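Local coordinates for protein ribonuclease S-F11 (Nicotiana alata, PDB 1IOO) that cleaves RNA as a secreted T2-family ribonuclease of the style, associated with the rejection of self pollen in gametophytic self-incompatibility, at residues K85-Y88 and I89-S93. Residues are numbered along the deposited sequence; the frame is centred on the assembly and turned at random.
Sequences KYQY and IKHGS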
ATOM      1  N   LYS A  85     -11.022   7.144   6.559  1.00  7.99           N
ATOM      2  CA  LYS A  85     -12.139   6.620   7.333  1.00  8.84           C
ATOM      3  C   LYS A  85     -12.549   5.238   6.831  1.00  8.44           C
ATOM      4  O   LYS A  85     -12.731   4.312   7.616  1.00  7.75           O
ATOM      5  CB  LYS A  85     -13.357   7.552   7.262  1.00 10.38           C
ATOM      6  CG  LYS A  85     -14.549   7.005   8.058  1.00 10.82           C
ATOM      7  CD  LYS A  85     -15.850   7.751   7.786  1.00 17.40           C
ATOM      8  CE  LYS A  85     -15.826   9.159   8.317  1.00 19.81           C
ATOM      9  NZ  LYS A  85     -17.191   9.752   8.201  1.00 19.11           N
ATOM     10  N   TYR A  86     -12.686   5.100   5.518  1.00  8.79           N
ATOM     11  CA  TYR A  86     -13.086   3.824   4.939  1.00  8.50           C
ATOM     12  C   TYR A  86     -12.084   2.727   5.279  1.00  7.78           C
ATOM     13  O   TYR A  86     -12.462   1.628   5.693  1.00  8.56           O
ATOM     14  CB  TYR A  86     -13.204   3.946   3.419  1.00 10.37           C
ATOM     15  CG  TYR A  86     -13.684   2.687   2.746  1.00 13.45           C
ATOM     16  CD1 TYR A  86     -14.924   2.132   3.069  1.00 14.46           C
ATOM     17  CD2 TYR A  86     -12.915   2.059   1.773  1.00 16.33           C
ATOM     18  CE1 TYR A  86     -15.385   0.981   2.432  1.00 16.71           C
ATOM     19  CE2 TYR A  86     -13.368   0.907   1.127  1.00 16.37           C
ATOM     20  CZ  TYR A  86     -14.602   0.377   1.459  1.00 16.61           C
ATOM     21  OH  TYR A  86     -15.071  -0.740   0.803  1.00 19.11           O
ATOM     22  N   GLN A  87     -10.801   3.035   5.122  1.00  8.29           N
ATOM     23  CA  GLN A  87      -9.749   2.065   5.395  1.00  8.71           C
ATOM     24  C   GLN A  87      -9.718   1.679   6.867  1.00  7.98           C
ATOM     25  O   GLN A  87      -9.463   0.523   7.205  1.00  8.12           O
ATOM     26  CB  GLN A  87      -8.387   2.623   4.961  1.00  7.96           C
ATOM     27  CG  GLN A  87      -8.241   2.742   3.441  1.00  8.92           C
ATOM     28  CD  GLN A  87      -8.266   1.393   2.730  1.00 10.49           C
ATOM     29  OE1 GLN A  87      -8.799   1.275   1.627  1.00 16.98           O
ATOM     30  NE2 GLN A  87      -7.674   0.378   3.346  1.00  6.76           N
ATOM     31  N   TYR A  88      -9.983   2.643   7.742  1.00  8.30           N
ATOM     32  CA  TYR A  88      -9.983   2.369   9.176  1.00  9.63           C
ATOM     33  C   TYR A  88     -11.132   1.441   9.566  1.00 10.05           C
ATOM     34  O   TYR A  88     -10.946   0.496  10.329  1.00  9.43           O
ATOM     35  CB  TYR A  88     -10.089   3.666   9.981  1.00  9.60           C
ATOM     36  CG  TYR A  88     -10.004   3.432  11.472  1.00 10.57           C
ATOM     37  CD1 TYR A  88      -8.877   2.831  12.026  1.00 11.45           C
ATOM     38  CD2 TYR A  88     -11.048   3.798  12.323  1.00 11.69           C
ATOM     39  CE1 TYR A  88      -8.782   2.594  13.390  1.00 13.27           C
ATOM     40  CE2 TYR A  88     -10.967   3.564  13.696  1.00 11.87           C
ATOM     41  CZ  TYR A  88      -9.826   2.962  14.219  1.00 13.53           C
ATOM     42  OH  TYR A  88      -9.721   2.733  15.575  1.00 16.58           O
ATOM     43  N   ILE A  89     -12.322   1.717   9.046  1.00 10.05           N
ATOM     44  CA  ILE A  89     -13.484   0.905   9.374  1.00  9.94           C
ATOM     45  C   ILE A  89     -13.397  -0.491   8.759  1.00 10.09           C
ATOM     46  O   ILE A  89     -13.740  -1.481   9.403  1.00  9.94           O
ATOM     47  CB  ILE A  89     -14.781   1.607   8.923  1.00 11.61           C
ATOM     48  CG1 ILE A  89     -14.986   2.856   9.781  1.00 13.74           C
ATOM     49  CG2 ILE A  89     -15.974   0.667   9.046  1.00 13.69           C
ATOM     50  CD1 ILE A  89     -16.129   3.714   9.355  1.00 18.11           C
ATOM     51  N   LYS A  90     -12.910  -0.576   7.528  1.00 10.12           N
ATOM     52  CA  LYS A  90     -12.836  -1.863   6.847  1.00 10.97           C
ATOM     53  C   LYS A  90     -11.646  -2.712   7.308  1.00 11.52           C
ATOM     54  O   LYS A  90     -11.770  -3.931   7.441  1.00 12.66           O
ATOM     55  CB  LYS A  90     -12.754  -1.652   5.332  1.00 13.90           C
ATOM     56  CG  LYS A  90     -12.765  -2.944   4.528  1.00 16.40           C
ATOM     57  CD  LYS A  90     -12.763  -2.667   3.031  1.00 19.75           C
ATOM     58  CE  LYS A  90     -12.866  -3.955   2.234  1.00 22.62           C
ATOM     59  NZ  LYS A  90     -12.945  -3.687   0.771  1.00 26.03           N
ATOM     60  N   HIS A  91     -10.500  -2.085   7.553  1.00  9.93           N
ATOM     61  CA  HIS A  91      -9.305  -2.844   7.917  1.00 11.39           C
ATOM     62  C   HIS A  91      -8.819  -2.554   9.329  1.00  9.73           C
ATOM     63  O   HIS A  91      -8.436  -3.472  10.054  1.00  9.27           O
ATOM     64  CB  HIS A  91      -8.209  -2.573   6.886  1.00 11.18           C
ATOM     65  CG  HIS A  91      -8.530  -3.128   5.534  1.00 11.82           C
ATOM     66  ND1 HIS A  91      -8.591  -4.484   5.289  1.00 13.15           N
ATOM     67  CD2 HIS A  91      -8.859  -2.519   4.370  1.00 12.89           C
ATOM     68  CE1 HIS A  91      -8.946  -4.685   4.031  1.00 12.79           C
ATOM     69  NE2 HIS A  91      -9.115  -3.509   3.453  1.00 14.15           N
ATOM     70  N   GLY A  92      -8.812  -1.286   9.721  1.00  9.91           N
ATOM     71  CA  GLY A  92      -8.359  -0.960  11.063  1.00  9.83           C
ATOM     72  C   GLY A  92      -9.174  -1.683  12.119  1.00 10.74           C
ATOM     73  O   GLY A  92      -8.704  -1.969  13.220  1.00 10.93           O
ATOM     74  N   SER A  93     -10.417  -1.990  11.768  1.00 10.23           N
ATOM     75  CA  SER A  93     -11.331  -2.672  12.683  1.00 11.25           C
ATOM     76  C   SER A  93     -10.866  -4.093  13.013  1.00 12.08           C
ATOM     77  O   SER A  93     -11.339  -4.699  13.975  1.00 12.07           O
ATOM     78  CB  SER A  93     -12.717  -2.751  12.047  1.00  9.69           C
ATOM     79  OG  SER A  93     -12.672  -3.487  10.828  1.00 10.91           O
TER
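Tyr86 and Lys90, one helical turn apart, run side by side and point the same way. The lysine chain, CG anti to its own N (chi1 -176°) and extended from there on, passes along the phenol and brings CD to 3.9 Å from CZ of Tyr86. Next to this pair Gln87 and His91, the proton acceptor of the reaction, also project together, with amide and imidazole planes only 17° apart; Lys90 CG lies over one face of the imidazole, offset toward its rim. By similarity Gln87 belongs to the active site, and Lys90 and His91 bind the RNA 3'-phosphate. On another side of the helix Ile89 CD1 packs 3.9 Å from Lys85 CG, while CG1 leans on the Lys85 carbonyl; with an alanine in place of Ile89, the aliphatic part of Lys85 would probably lose this neighbour and a gap would open beside its CG.

The i to i+4 backbone bonds bring these side chains into line. Ile89 N donates to Lys85 O, and Lys90 N to Tyr86 O at 2.9 Å. Gln87 O then accepts twice, from His91 N at 2.8 Å and from Gly92 N at 3.2 Å, the second in the carbonyl plane, where the helix widens into a pi-type turn at 89-92. Gly92 CA lies 3.9 Å from Tyr88 CD1, where a side chain would collide with the ring. Ser93 OG turns back to Ile89 O, at 2.7 Å.

Lys85 NZ is hydrogen-bonded to Tyr54 OH. Helix 82-92 packs against strand 30-37, where Trp35 stacks on His91, and against helix 101-113, whose Gln101 and Tyr104 touch Tyr88 and His91.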